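DegV family protein (Corynebacterium glutamicum, PDB 3EGL) binds long-chain fatty acids such as palmitate and may take part in lipid transport or fatty acid metabolism. Local coordinates at residues S43-S47 with L48-A52; T99-L102 with G103-G107; E226-R229 with N230-E234; V249-G252 with P253-S257. All coordinates share one frame; numbering follows the deposited sequence. Where two conformers were deposited one is given.

Contact 1 of 4, residues S43-S47 with L48-A52; sequences SGLSS and LELAA. With PLM (palmitic acid), chain D.
Ser46 and Glu49 form a capping box at the start of helix 47-60, the helix that follows edge strand 40-43 of the five-stranded sheet. The Glu49 side chain folds back over the first turn: CG lies beside the backbone N (chi1 -55°) and the chain then runs extended to the carboxylate, which reaches the amide of Ser46. The bond from Ser46 N to Glu49 OE1 is 2.9 Å long and almost straight at 176°, and it enters on the anti side of the carboxylate, somewhat out of its plane. In return Ser46 OG accepts from Glu49 N at 3.3 Å. His32 of strand 26-35 also binds Glu49 OE1, which ties the cap to the sheet.

Leu45 crosses both Glu49 and Leu50 at about a right angle. Its CD2 lies against the Glu49 carboxylate, while CD1 meets Leu50 CD2 at 3.9 Å, a hydrophobic contact beneath the polar cap. Leu50 also touches Ala81, Ala82 and Ala85 of helix 78-86. At Ser43, the start of 43-47, the palmitate head group lies close, bound by Thr42 and Ser76, and Ser43 N stands 3.2 Å from PLM O2.

Contact 2 of 4, residues T99-L102 with G103-G107; sequences TSSL and GMAVG
Val106 meets the loop that precedes its helix through a single methyl, which packs against backbone and side-chain atoms of this buried corner. CG2 lies beside the backbone N of Val106, facing back along the chain, and packs 3.7 Å from Leu102 N and 3.8 Å from Ser101 CB. The Thr99 side chain crosses that of Val106 at about a right angle, so that its CB and OG1 both border the same methyl. One residue earlier, Ala105 CB rests on Ser101 OG at 3.5 Å, where the hydroxyl is turned anti to its own backbone N (chi1 -167°).

Polar links are few and mostly local. Thr99 OG1 accepts from Ser101 N at 3.2 Å, an ST turn, and the same oxygen is hydrogen-bonded to His70 O. A water joins loop to helix: it donates to Leu102 O at 2.6 Å and accepts from Ala105 N at 2.8 Å, so an amide of the first turn is satisfied by one buried water. Gly103 has positive phi, and its carbonyl accepts from Gly107 N.

Beyond the two segments, Ser101, Leu102 and Ala105 touch Thr139 of strand 137-142, and the Leu102 side chain comes within about 4 Å of the palmitate. This is a helix N-terminus with Gly103 at the N-cap position and a water bridging its first turn to the loop, linking edge strand 94-97 to helix 104-116 in the alpha/beta core of the DegV fold, beside the lipid pocket.

Contact 3 of 4, residues E226-R229 with N230-E234; sequences ELLR and NALPE
Leu228 O is approached by two amides at the C-terminal end of helix 224-231. Leu232 N donates to it at 2.8 Å, nearly in line with the carbonyl bond, and Ala231 N adds a weak bond at 3.2 Å. Ala231 N also bonds weakly to Leu227 O, so its proton is divided between two carbonyls as the last turn ends. One residue earlier the spacing is regular: Asn230 N reaches Glu226 O at 3.3 Å with an angle of 165°.

The side chains are arranged round this turn. At Leu232, the first residue to leave helical angles, the chain's turn leaves CB 3.2 Å from Leu228 O, and CD2 faces Leu228 CD2 at 4.2 Å. This leucine pair is on the inner side, where Leu228 touches Ile212 and Phe238 and Leu232 touches Ile210, packing the helix end onto the six-stranded sheet. Asn230 belongs to the exposed surface. With CG beside its backbone N (chi1 -53°), its amide lies near Glu226 O; ND2 is 3.2 Å away, but the angle is too poor for a hydrogen bond. Arg229, extended from CG to NE, touches Phe238 and is paired with Glu225 in a salt bridge.

Leu228 and Leu232 thus face the sheet, Leu227 and Ala231 face helix 196-203, and Asn230 and Glu226 are exposed, as in an amphipathic helix whose final turn is held chiefly by backbone bonds.

Contact 4 of 4, residues V249-G252 with P253-S257; sequences VHSG and PGAVS. With PLM (palmitic acid), chain D.
From Ser251 at the end of helix 245-251 the chain passes through Gly252, which has positive phi, into a type II turn spanning Gly252 to Ala255. Ser251 and Ala255 face each other across that turn. The serine hydroxyl sits between its own backbone N and carbonyl carbon (chi1 65°), a position from which OG donates to Gly252 O at 3.2 Å, with Leu247 O as a weak alternative partner. Ala255 CB approaches the same pair of oxygens, 3.7 Å from Ser251 OG and equally far from Gly252 O, so a methyl covers the hydrogen-bonded group. A water donates to Ser251 O at 2.9 Å and to Pro253 O at 2.7 Å, bridging the helix end and the turn.

The turn leads to strand 255-261, an inner strand of the six-stranded sheet; at the junction Gly254 and Ala255 both face Asn215, a G1 beta bulge.

Both sides of the turn also supply groups that line the palmitate tail. His250 approaches the fatty acid obliquely, its CD2 lying 3.3 Å from PLM C6, while Val249 CG1 lies over one face of the imidazole ring. NE2 of this histidine is hydrogen-bonded to Thr42 OG1, which in turn binds the fatty acid. Farther along the tail, Ser251 CB packs on PLM CB, and Ser257 CB meets the terminal carbon PLM CG at 3.5 Å.

How the contacts relate
Contacts 2 and 4 are buried, contact 2 almost at the chain's centre, whereas contacts 1 and 3 are only partly buried and sit on opposite sides of that centre, about 40 Å apart between centres. Contacts 1 and 2 both begin helices that follow edge strands of the five-stranded sheet, one with a side-chain capping box, the other with a glycine at the N-cap position and a water bridge; contacts 3 and 4 both end helices associated with the six-stranded sheet. Contacts 1 and 4 touch the same palmitate, at its carboxylate end and along its tail respectively, and contact 2 borders it through a leucine. Contact 3 lies away from the lipid and depends mainly on backbone bonds.

Contact 1 of 4, residues S43-S47 with L48-A52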
ATOM      1  N   SER A  43      -0.176 -14.942  -4.936  1.00 27.30           N
ATOM      2  CA  SER A  43      -0.660 -15.648  -3.795  1.00 26.39           C
ATOM      3  C   SER A  43      -0.377 -14.809  -2.535  1.00 25.55           C
ATOM      4  O   SER A  43       0.694 -14.199  -2.391  1.00 25.08           O
ATOM      5  CB  SER A  43       0.123 -16.938  -3.770  1.00 26.56           C
ATOM      6  OG  SER A  43      -0.284 -17.714  -2.713  1.00 29.88           O
ATOM      7  N   GLY A  44      -1.338 -14.752  -1.632  1.00 24.56           N
ATOM      8  CA  GLY A  44      -1.101 -14.110  -0.338  1.00 24.65           C
ATOM      9  C   GLY A  44      -0.170 -14.916   0.551  1.00 24.26           C
ATOM     10  O   GLY A  44       0.288 -15.995   0.171  1.00 24.39           O
ATOM     11  N   LEU A  45       0.157 -14.368   1.716  1.00 24.04           N
ATOM     12  CA  LEU A  45       1.003 -15.076   2.661  1.00 23.44           C
ATOM     13  C   LEU A  45       0.177 -16.061   3.451  1.00 23.49           C
ATOM     14  O   LEU A  45      -0.944 -15.730   3.845  1.00 23.49           O
ATOM     15  CB  LEU A  45       1.618 -14.105   3.629  1.00 23.59           C
ATOM     16  CG  LEU A  45       2.624 -13.154   2.966  1.00 25.93           C
ATOM     17  CD1 LEU A  45       3.001 -12.019   3.925  1.00 20.73           C
ATOM     18  CD2 LEU A  45       3.847 -13.933   2.449  1.00 23.34           C
ATOM     19  N   SER A  46       0.726 -17.261   3.675  1.00 22.78           N
ATOM     20  CA  SER A  46       0.035 -18.291   4.429  1.00 22.43           C
ATOM     21  C   SER A  46       0.218 -18.027   5.920  1.00 21.82           C
ATOM     22  O   SER A  46       1.148 -17.369   6.303  1.00 21.99           O
ATOM     23  CB  SER A  46       0.588 -19.681   4.072  1.00 21.32           C
ATOM     24  OG  SER A  46       1.866 -19.848   4.676  1.00 21.44           O
ATOM     25  N   SER A  47      -0.613 -18.609   6.769  1.00 21.49           N
ATOM     26  CA  SER A  47      -0.498 -18.318   8.184  1.00 21.71           C
ATOM     27  C   SER A  47       0.788 -18.965   8.758  1.00 21.80           C
ATOM     28  O   SER A  47       1.416 -18.448   9.699  1.00 21.84           O
ATOM     29  CB  SER A  47      -1.762 -18.755   8.926  1.00 20.02           C
ATOM     30  OG  SER A  47      -1.923 -20.138   8.746  1.00 23.22           O
ATOM     31  N   LEU A  48       1.190 -20.068   8.160  1.00 20.67           N
ATOM     32  CA  LEU A  48       2.430 -20.699   8.543  1.00 21.90           C
ATOM     33  C   LEU A  48       3.682 -19.779   8.344  1.00 21.58           C
ATOM     34  O   LEU A  48       4.562 -19.735   9.193  1.00 20.31           O
ATOM     35  CB  LEU A  48       2.562 -22.004   7.763  1.00 21.69           C
ATOM     36  CG  LEU A  48       3.485 -23.066   8.292  1.00 24.49           C
ATOM     37  CD1 LEU A  48       2.862 -23.657   9.551  1.00 25.20           C
ATOM     38  CD2 LEU A  48       3.735 -24.163   7.200  1.00 26.47           C
ATOM     39  N   GLU A  49       3.725 -19.036   7.243  1.00 21.54           N
ATOM     40  CA  GLU A  49       4.869 -18.199   6.943  1.00 22.93           C
ATOM     41  C   GLU A  49       4.796 -17.003   7.849  1.00 22.35           C
ATOM     42  O   GLU A  49       5.829 -16.441   8.172  1.00 21.74           O
ATOM     43  CB  GLU A  49       4.851 -17.640   5.505  1.00 22.89           C
ATOM     44  CG  GLU A  49       4.735 -18.616   4.383  1.00 30.42           C
ATOM     45  CD  GLU A  49       4.545 -17.840   3.062  1.00 40.90           C
ATOM     46  OE1 GLU A  49       3.387 -17.689   2.566  1.00 39.88           O
ATOM     47  OE2 GLU A  49       5.572 -17.279   2.580  1.00 47.24           O
ATOM     48  N   LEU A  50       3.584 -16.565   8.192  1.00 21.93           N
ATOM     49  CA  LEU A  50       3.473 -15.426   9.081  1.00 22.05           C
ATOM     50  C   LEU A  50       3.840 -15.802  10.522  1.00 21.68           C
ATOM     51  O   LEU A  50       4.512 -15.018  11.213  1.00 22.09           O
ATOM     52  CB  LEU A  50       2.094 -14.764   8.982  1.00 22.59           C
ATOM     53  CG  LEU A  50       1.895 -13.986   7.671  1.00 22.84           C
ATOM     54  CD1 LEU A  50       0.430 -13.653   7.438  1.00 19.61           C
ATOM     55  CD2 LEU A  50       2.754 -12.697   7.713  1.00 20.60           C
ATOM     56  N   ALA A  51       3.454 -17.006  10.962  1.00 20.54           N
ATOM     57  CA  ALA A  51       3.830 -17.452  12.294  1.00 20.31           C
ATOM     58  C   ALA A  51       5.360 -17.396  12.426  1.00 21.17           C
ATOM     59  O   ALA A  51       5.880 -16.882  13.418  1.00 21.44           O
ATOM     60  CB  ALA A  51       3.321 -18.846  12.602  1.00 18.00           C
ATOM     61  N   ALA A  52       6.061 -17.893  11.404  1.00 21.60           N
ATOM     62  CA  ALA A  52       7.519 -17.923  11.395  1.00 22.31           C
ATOM     63  C   ALA A  52       8.067 -16.514  11.382  1.00 23.19           C
ATOM     64  O   ALA A  52       8.967 -16.166  12.146  1.00 24.63           O
ATOM     65  CB  ALA A  52       8.038 -18.706  10.189  1.00 21.57           C
TER
HETATM   66  C1  PLM D 275      -2.462 -12.022  -3.487  1.00 33.86           C
HETATM   67  O1  PLM D 275      -3.299 -11.997  -2.568  1.00 34.50           O
HETATM   68  O2  PLM D 275      -2.608 -12.863  -4.389  1.00 35.94           O
HETATM   69  C2  PLM D 275      -1.311 -11.063  -3.564  1.00 32.48           C
HETATM   70  C3  PLM D 275      -1.871  -9.655  -3.748  1.00 32.61           C
HETATM   71  C4  PLM D 275      -2.347  -9.302  -5.134  1.00 29.76           C
HETATM   72  C5  PLM D 275      -3.259  -8.090  -4.956  1.00 29.72           C
HETATM   73  C6  PLM D 275      -3.692  -7.490  -6.269  1.00 29.49           C
HETATM   74  C7  PLM D 275      -4.623  -6.333  -5.983  1.00 33.51           C
HETATM   75  C8  PLM D 275      -4.813  -5.370  -7.164  1.00 35.50           C
HETATM   76  C9  PLM D 275      -3.576  -4.488  -7.344  1.00 39.16           C
HETATM   77  CA  PLM D 275      -3.885  -3.175  -8.078  1.00 42.05           C
HETATM   78  CB  PLM D 275      -2.643  -2.524  -8.673  1.00 42.46           C
HETATM   79  CC  PLM D 275      -1.540  -2.114  -7.685  1.00 43.38           C
HETATM   80  CD  PLM D 275      -1.738  -0.683  -7.216  1.00 43.65           C
HETATM   81  CE  PLM D 275      -0.445  -0.007  -6.804  1.00 41.57           C
HETATM   82  CF  PLM D 275      -0.415   0.249  -5.294  1.00 41.04           C
HETATM   83  CG  PLM D 275      -0.888   1.642  -4.881  1.00 36.32           C

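Contact 2 of 4, residues T99-L102 with G103-G107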
ATOM      1  N   THR A  99      -5.741  -2.827   7.545  1.00 27.78           N
ATOM      2  CA  THR A  99      -5.426  -1.585   6.813  1.00 28.19           C
ATOM      3  C   THR A  99      -6.500  -1.052   5.844  1.00 28.79           C
ATOM      4  O   THR A  99      -6.651   0.155   5.699  1.00 29.84           O
ATOM      5  CB  THR A  99      -4.092  -1.682   6.037  1.00 28.36           C
ATOM      6  OG1 THR A  99      -4.279  -2.526   4.902  1.00 26.22           O
ATOM      7  CG2 THR A  99      -2.963  -2.228   6.919  1.00 26.14           C
ATOM      8  N   SER A 100      -7.229  -1.924   5.171  1.00 29.00           N
ATOM      9  CA  SER A 100      -8.096  -1.471   4.052  1.00 30.56           C
ATOM     10  C   SER A 100      -7.304  -0.657   3.009  1.00 29.68           C
ATOM     11  O   SER A 100      -7.780   0.342   2.487  1.00 28.32           O
ATOM     12  CB  SER A 100      -9.315  -0.653   4.565  1.00 30.53           C
ATOM     13  OG  SER A 100     -10.180  -1.503   5.306  1.00 34.41           O
ATOM     14  N   SER A 101      -6.083  -1.072   2.724  1.00 29.11           N
ATOM     15  CA  SER A 101      -5.287  -0.314   1.810  1.00 28.56           C
ATOM     16  C   SER A 101      -4.174  -1.200   1.319  1.00 28.43           C
ATOM     17  O   SER A 101      -4.078  -2.393   1.717  1.00 28.20           O
ATOM     18  CB  SER A 101      -4.746   0.911   2.520  1.00 29.30           C
ATOM     19  OG  SER A 101      -4.212   1.845   1.595  1.00 33.61           O
ATOM     20  N   LEU A 102      -3.346  -0.634   0.449  1.00 27.57           N
ATOM     21  CA  LEU A 102      -2.172  -1.295  -0.067  1.00 28.02           C
ATOM     22  C   LEU A 102      -1.207  -0.214  -0.538  1.00 28.71           C
ATOM     23  O   LEU A 102      -1.595   0.970  -0.679  1.00 29.31           O
ATOM     24  CB  LEU A 102      -2.560  -2.213  -1.239  1.00 28.33           C
ATOM     25  CG  LEU A 102      -2.914  -1.544  -2.578  1.00 29.29           C
ATOM     26  CD1 LEU A 102      -3.186  -2.611  -3.621  1.00 31.66           C
ATOM     27  CD2 LEU A 102      -4.089  -0.569  -2.466  1.00 29.50           C
ATOM     28  N   GLY A 103       0.039  -0.604  -0.790  1.00 27.92           N
ATOM     29  CA  GLY A 103       0.999   0.326  -1.343  1.00 27.69           C
ATOM     30  C   GLY A 103       1.503   1.292  -0.304  1.00 27.81           C
ATOM     31  O   GLY A 103       1.412   1.030   0.909  1.00 28.08           O
HETATM   32  N   MSE A 104       2.046   2.412  -0.764  1.00 26.62           N
HETATM   33  CA  MSE A 104       2.643   3.364   0.160  1.00 25.63           C
HETATM   34  C   MSE A 104       1.708   4.095   1.166  1.00 25.93           C
HETATM   35  O   MSE A 104       2.199   4.700   2.134  1.00 26.14           O
HETATM   36  CB  MSE A 104       3.507   4.353  -0.613  1.00 25.86           C
HETATM   37  CG  MSE A 104       4.843   3.803  -1.063  1.00 24.90           C
HETATM   38 SE   MSE A 104       6.007   3.444   0.484  0.80 27.25          SE
HETATM   39  CE  MSE A 104       6.018   5.264   1.204  1.00 22.81           C
ATOM     40  N   ALA A 105       0.382   4.032   1.025  1.00 25.21           N
ATOM     41  CA  ALA A 105      -0.422   4.466   2.182  1.00 24.94           C
ATOM     42  C   ALA A 105      -0.057   3.557   3.417  1.00 25.54           C
ATOM     43  O   ALA A 105       0.197   4.041   4.549  1.00 26.47           O
ATOM     44  CB  ALA A 105      -1.911   4.452   1.869  1.00 23.09           C
ATOM     45  N   VAL A 106       0.030   2.255   3.179  1.00 24.10           N
ATOM     46  CA  VAL A 106       0.521   1.332   4.189  1.00 23.85           C
ATOM     47  C   VAL A 106       1.999   1.523   4.524  1.00 24.23           C
ATOM     48  O   VAL A 106       2.349   1.625   5.714  1.00 25.00           O
ATOM     49  CB  VAL A 106       0.252  -0.111   3.775  1.00 23.41           C
ATOM     50  CG1 VAL A 106       0.740  -1.084   4.843  1.00 23.83           C
ATOM     51  CG2 VAL A 106      -1.275  -0.268   3.516  1.00 23.33           C
ATOM     52  N   GLY A 107       2.876   1.563   3.508  1.00 23.89           N
ATOM     53  CA  GLY A 107       4.275   1.915   3.741  1.00 22.40           C
ATOM     54  C   GLY A 107       4.400   3.174   4.586  1.00 22.57           C
ATOM     55  O   GLY A 107       5.176   3.207   5.534  1.00 23.91           O
TER
HETATM   56  O   HOH W   1      -1.219   3.518  -1.276  1.00 23.60           O

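Contact 3 of 4, residues E226-R229 with N230-E234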
ATOM      1  N   GLU A 226       5.693  16.078 -11.641  0.60 33.54           N
ATOM      2  CA  GLU A 226       5.797  17.458 -12.091  0.60 34.20           C
ATOM      3  C   GLU A 226       4.424  18.148 -12.051  0.60 33.53           C
ATOM      4  O   GLU A 226       4.298  19.272 -11.543  0.60 33.27           O
ATOM      5  CB  GLU A 226       6.419  17.505 -13.505  0.60 34.51           C
ATOM      6  CG  GLU A 226       6.075  18.734 -14.341  0.60 37.33           C
ATOM      7  CD  GLU A 226       5.613  18.358 -15.744  0.60 42.46           C
ATOM      8  OE1 GLU A 226       6.406  17.715 -16.474  0.60 45.11           O
ATOM      9  OE2 GLU A 226       4.463  18.701 -16.119  0.60 43.04           O
ATOM     10  N   LEU A 227       3.409  17.472 -12.583  1.00 32.82           N
ATOM     11  CA  LEU A 227       2.038  17.999 -12.569  1.00 32.81           C
ATOM     12  C   LEU A 227       1.547  18.241 -11.136  1.00 33.17           C
ATOM     13  O   LEU A 227       0.978  19.297 -10.848  1.00 33.98           O
ATOM     14  CB  LEU A 227       1.066  17.093 -13.319  1.00 31.90           C
ATOM     15  CG  LEU A 227       1.137  17.090 -14.853  1.00 32.21           C
ATOM     16  CD1 LEU A 227       0.227  15.993 -15.402  1.00 28.14           C
ATOM     17  CD2 LEU A 227       0.832  18.470 -15.492  1.00 25.01           C
ATOM     18  N   LEU A 228       1.814  17.284 -10.247  1.00 33.23           N
ATOM     19  CA  LEU A 228       1.361  17.330  -8.847  1.00 33.48           C
ATOM     20  C   LEU A 228       2.092  18.412  -8.024  1.00 33.57           C
ATOM     21  O   LEU A 228       1.468  19.079  -7.199  1.00 33.53           O
ATOM     22  CB  LEU A 228       1.512  15.941  -8.173  1.00 32.35           C
ATOM     23  CG  LEU A 228       0.535  14.812  -8.581  1.00 32.49           C
ATOM     24  CD1 LEU A 228       0.984  13.442  -8.090  1.00 30.98           C
ATOM     25  CD2 LEU A 228      -0.889  15.063  -8.101  1.00 30.68           C
ATOM     26  N   ARG A 229       3.407  18.537  -8.224  1.00 33.59           N
ATOM     27  CA  ARG A 229       4.188  19.682  -7.723  1.00 34.43           C
ATOM     28  C   ARG A 229       3.549  21.046  -8.006  1.00 34.57           C
ATOM     29  O   ARG A 229       3.387  21.853  -7.095  1.00 35.10           O
ATOM     30  CB  ARG A 229       5.587  19.706  -8.325  1.00 34.43           C
ATOM     31  CG  ARG A 229       6.535  18.829  -7.610  1.00 35.48           C
ATOM     32  CD  ARG A 229       7.988  18.999  -8.024  1.00 35.76           C
ATOM     33  NE  ARG A 229       8.717  17.861  -7.460  1.00 36.04           N
ATOM     34  CZ  ARG A 229       9.099  17.768  -6.190  1.00 35.62           C
ATOM     35  NH1 ARG A 229       8.862  18.766  -5.346  1.00 36.43           N
ATOM     36  NH2 ARG A 229       9.729  16.681  -5.762  1.00 37.48           N
ATOM     37  N   ASN A 230       3.194  21.304  -9.258  1.00 33.97           N
ATOM     38  CA  ASN A 230       2.566  22.581  -9.583  1.00 34.23           C
ATOM     39  C   ASN A 230       1.218  22.747  -8.931  1.00 33.24           C
ATOM     40  O   ASN A 230       0.839  23.853  -8.601  1.00 33.56           O
ATOM     41  CB  ASN A 230       2.397  22.761 -11.098  1.00 34.59           C
ATOM     42  CG  ASN A 230       3.696  22.553 -11.860  1.00 36.45           C
ATOM     43  OD1 ASN A 230       4.797  22.874 -11.364  1.00 37.23           O
ATOM     44  ND2 ASN A 230       3.581  21.990 -13.067  1.00 38.51           N
ATOM     45  N   ALA A 231       0.475  21.663  -8.764  1.00 31.54           N
ATOM     46  CA  ALA A 231      -0.899  21.822  -8.324  1.00 30.59           C
ATOM     47  C   ALA A 231      -1.135  21.740  -6.800  1.00 30.56           C
ATOM     48  O   ALA A 231      -2.093  22.317  -6.292  1.00 30.59           O
ATOM     49  CB  ALA A 231      -1.793  20.880  -9.071  1.00 29.66           C
ATOM     50  N   LEU A 232      -0.258  21.049  -6.077  1.00 30.13           N
ATOM     51  CA  LEU A 232      -0.491  20.783  -4.667  1.00 30.03           C
ATOM     52  C   LEU A 232       0.042  21.911  -3.814  1.00 30.36           C
ATOM     53  O   LEU A 232       0.990  22.572  -4.234  1.00 30.77           O
ATOM     54  CB  LEU A 232       0.151  19.443  -4.273  1.00 29.57           C
ATOM     55  CG  LEU A 232      -0.827  18.270  -4.111  1.00 29.44           C
ATOM     56  CD1 LEU A 232      -2.069  18.405  -4.985  1.00 29.12           C
ATOM     57  CD2 LEU A 232      -0.137  16.954  -4.372  1.00 28.56           C
ATOM     58  N   PRO A 233      -0.524  22.113  -2.595  1.00 30.53           N
ATOM     59  CA  PRO A 233      -0.076  23.259  -1.775  1.00 30.38           C
ATOM     60  C   PRO A 233       1.411  23.212  -1.461  1.00 31.13           C
ATOM     61  O   PRO A 233       1.987  22.131  -1.326  1.00 31.82           O
ATOM     62  CB  PRO A 233      -0.897  23.119  -0.491  1.00 29.72           C
ATOM     63  CG  PRO A 233      -2.076  22.327  -0.871  1.00 29.12           C
ATOM     64  CD  PRO A 233      -1.589  21.354  -1.907  1.00 29.94           C
ATOM     65  N   GLU A 234       2.027  24.384  -1.371  1.00 31.99           N
ATOM     66  CA  GLU A 234       3.448  24.520  -1.105  1.00 32.67           C
ATOM     67  C   GLU A 234       3.840  23.765   0.143  1.00 32.22           C
ATOM     68  O   GLU A 234       3.078  23.725   1.104  1.00 32.03           O
ATOM     69  CB  GLU A 234       3.813  25.988  -0.911  1.00 32.98           C
ATOM     70  CG  GLU A 234       3.938  26.769  -2.192  1.00 37.04           C
ATOM     71  CD  GLU A 234       4.029  28.268  -1.927  1.00 43.44           C
ATOM     72  OE1 GLU A 234       4.747  28.682  -0.971  1.00 45.45           O
ATOM     73  OE2 GLU A 234       3.376  29.031  -2.674  1.00 45.61           O
TER

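Contact 4 of 4, residues V249-G252 with P253-S257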
ATOM      1  N   VAL A 249       1.843  -7.662 -11.510  1.00 23.42           N
ATOM      2  CA  VAL A 249       1.093  -8.721 -12.173  1.00 21.85           C
ATOM      3  C   VAL A 249      -0.366  -8.275 -12.455  1.00 22.86           C
ATOM      4  O   VAL A 249      -0.913  -8.564 -13.533  1.00 23.11           O
ATOM      5  CB  VAL A 249       1.060 -10.014 -11.348  1.00 22.36           C
ATOM      6  CG1 VAL A 249       0.089 -11.001 -11.996  1.00 20.97           C
ATOM      7  CG2 VAL A 249       2.484 -10.614 -11.145  1.00 17.39           C
ATOM      8  N   HIS A 250      -0.988  -7.561 -11.511  1.00 22.07           N
ATOM      9  CA  HIS A 250      -2.389  -7.221 -11.645  1.00 21.36           C
ATOM     10  C   HIS A 250      -2.655  -5.814 -12.148  1.00 21.87           C
ATOM     11  O   HIS A 250      -3.768  -5.521 -12.582  1.00 21.62           O
ATOM     12  CB  HIS A 250      -3.116  -7.465 -10.329  1.00 21.48           C
ATOM     13  CG  HIS A 250      -3.032  -8.887  -9.849  1.00 20.77           C
ATOM     14  ND1 HIS A 250      -3.573  -9.948 -10.552  1.00 22.18           N
ATOM     15  CD2 HIS A 250      -2.491  -9.416  -8.720  1.00 19.70           C
ATOM     16  CE1 HIS A 250      -3.354 -11.072  -9.880  1.00 23.35           C
ATOM     17  NE2 HIS A 250      -2.681 -10.777  -8.775  1.00 22.26           N
ATOM     18  N   SER A 251      -1.660  -4.934 -12.063  1.00 22.01           N
ATOM     19  CA  SER A 251      -1.802  -3.593 -12.628  1.00 22.76           C
ATOM     20  C   SER A 251      -1.433  -3.557 -14.112  1.00 22.67           C
ATOM     21  O   SER A 251      -1.953  -2.748 -14.836  1.00 23.01           O
ATOM     22  CB  SER A 251      -0.926  -2.583 -11.898  1.00 22.99           C
ATOM     23  OG  SER A 251       0.470  -2.868 -12.074  1.00 23.31           O
ATOM     24  N   GLY A 252      -0.536  -4.426 -14.548  1.00 22.52           N
ATOM     25  CA  GLY A 252      -0.025  -4.380 -15.899  1.00 23.57           C
ATOM     26  C   GLY A 252       1.071  -3.341 -16.055  1.00 24.27           C
ATOM     27  O   GLY A 252       1.278  -2.540 -15.143  1.00 25.42           O
ATOM     28  N   PRO A 253       1.777  -3.344 -17.202  1.00 23.89           N
ATOM     29  CA  PRO A 253       2.812  -2.347 -17.458  1.00 24.19           C
ATOM     30  C   PRO A 253       2.214  -0.946 -17.711  1.00 24.82           C
ATOM     31  O   PRO A 253       1.052  -0.824 -18.115  1.00 24.75           O
ATOM     32  CB  PRO A 253       3.552  -2.872 -18.714  1.00 23.82           C
ATOM     33  CG  PRO A 253       2.704  -3.937 -19.294  1.00 23.73           C
ATOM     34  CD  PRO A 253       1.607  -4.304 -18.312  1.00 24.12           C
ATOM     35  N   GLY A 254       3.003   0.095 -17.420  1.00 25.15           N
ATOM     36  CA  GLY A 254       2.598   1.479 -17.649  1.00 25.26           C
ATOM     37  C   GLY A 254       1.810   2.086 -16.510  1.00 24.63           C
ATOM     38  O   GLY A 254       1.443   3.258 -16.569  1.00 24.94           O
ATOM     39  N   ALA A 255       1.546   1.291 -15.477  1.00 24.38           N
ATOM     40  CA  ALA A 255       0.747   1.739 -14.334  1.00 24.10           C
ATOM     41  C   ALA A 255       1.525   2.693 -13.460  1.00 24.48           C
ATOM     42  O   ALA A 255       2.718   2.494 -13.235  1.00 23.97           O
ATOM     43  CB  ALA A 255       0.256   0.563 -13.505  1.00 23.23           C
ATOM     44  N   VAL A 256       0.805   3.708 -12.980  1.00 24.90           N
ATOM     45  CA  VAL A 256       1.297   4.717 -12.086  1.00 26.24           C
ATOM     46  C   VAL A 256       0.319   4.916 -10.903  1.00 26.89           C
ATOM     47  O   VAL A 256      -0.865   5.195 -11.110  1.00 26.95           O
ATOM     48  CB  VAL A 256       1.518   6.061 -12.830  1.00 27.30           C
ATOM     49  CG1 VAL A 256       2.086   7.100 -11.877  1.00 25.96           C
ATOM     50  CG2 VAL A 256       2.468   5.860 -14.038  1.00 26.99           C
ATOM     51  N   SER A 257       0.816   4.743  -9.676  1.00 26.08           N
ATOM     52  CA  SER A 257       0.006   4.910  -8.476  1.00 25.89           C
ATOM     53  C   SER A 257       0.392   6.215  -7.734  1.00 26.08           C
ATOM     54  O   SER A 257       1.556   6.655  -7.758  1.00 24.38           O
ATOM     55  CB  SER A 257       0.173   3.690  -7.536  1.00 25.59           C
ATOM     56  OG  SER A 257       1.522   3.554  -7.053  1.00 26.18           O
TER
HETATM   57  C1  PLM D 275      -2.462 -12.022  -3.487  1.00 33.86           C
HETATM   58  O1  PLM D 275      -3.299 -11.997  -2.568  1.00 34.50           O
HETATM   59  O2  PLM D 275      -2.608 -12.863  -4.389  1.00 35.94           O
HETATM   60  C2  PLM D 275      -1.311 -11.063  -3.564  1.00 32.48           C
HETATM   61  C3  PLM D 275      -1.871  -9.655  -3.748  1.00 32.61           C
HETATM   62  C4  PLM D 275      -2.347  -9.302  -5.134  1.00 29.76           C
HETATM   63  C5  PLM D 275      -3.259  -8.090  -4.956  1.00 29.72           C
HETATM   64  C6  PLM D 275      -3.692  -7.490  -6.269  1.00 29.49           C
HETATM   65  C7  PLM D 275      -4.623  -6.333  -5.983  1.00 33.51           C
HETATM   66  C8  PLM D 275      -4.813  -5.370  -7.164  1.00 35.50           C
HETATM   67  C9  PLM D 275      -3.576  -4.488  -7.344  1.00 39.16           C
HETATM   68  CA  PLM D 275      -3.885  -3.175  -8.078  1.00 42.05           C
HETATM   69  CB  PLM D 275      -2.643  -2.524  -8.673  1.00 42.46           C
HETATM   70  CC  PLM D 275      -1.540  -2.114  -7.685  1.00 43.38           C
HETATM   71  CD  PLM D 275      -1.738  -0.683  -7.216  1.00 43.65           C
HETATM   72  CE  PLM D 275      -0.445  -0.007  -6.804  1.00 41.57           C
HETATM   73  CF  PLM D 275      -0.415   0.249  -5.294  1.00 41.04           C
HETATM   74  CG  PLM D 275      -0.888   1.642  -4.881  1.00 36.32           C
HETATM   75  O   HOH W   2      -1.226  -0.663 -16.667  1.00 22.41           O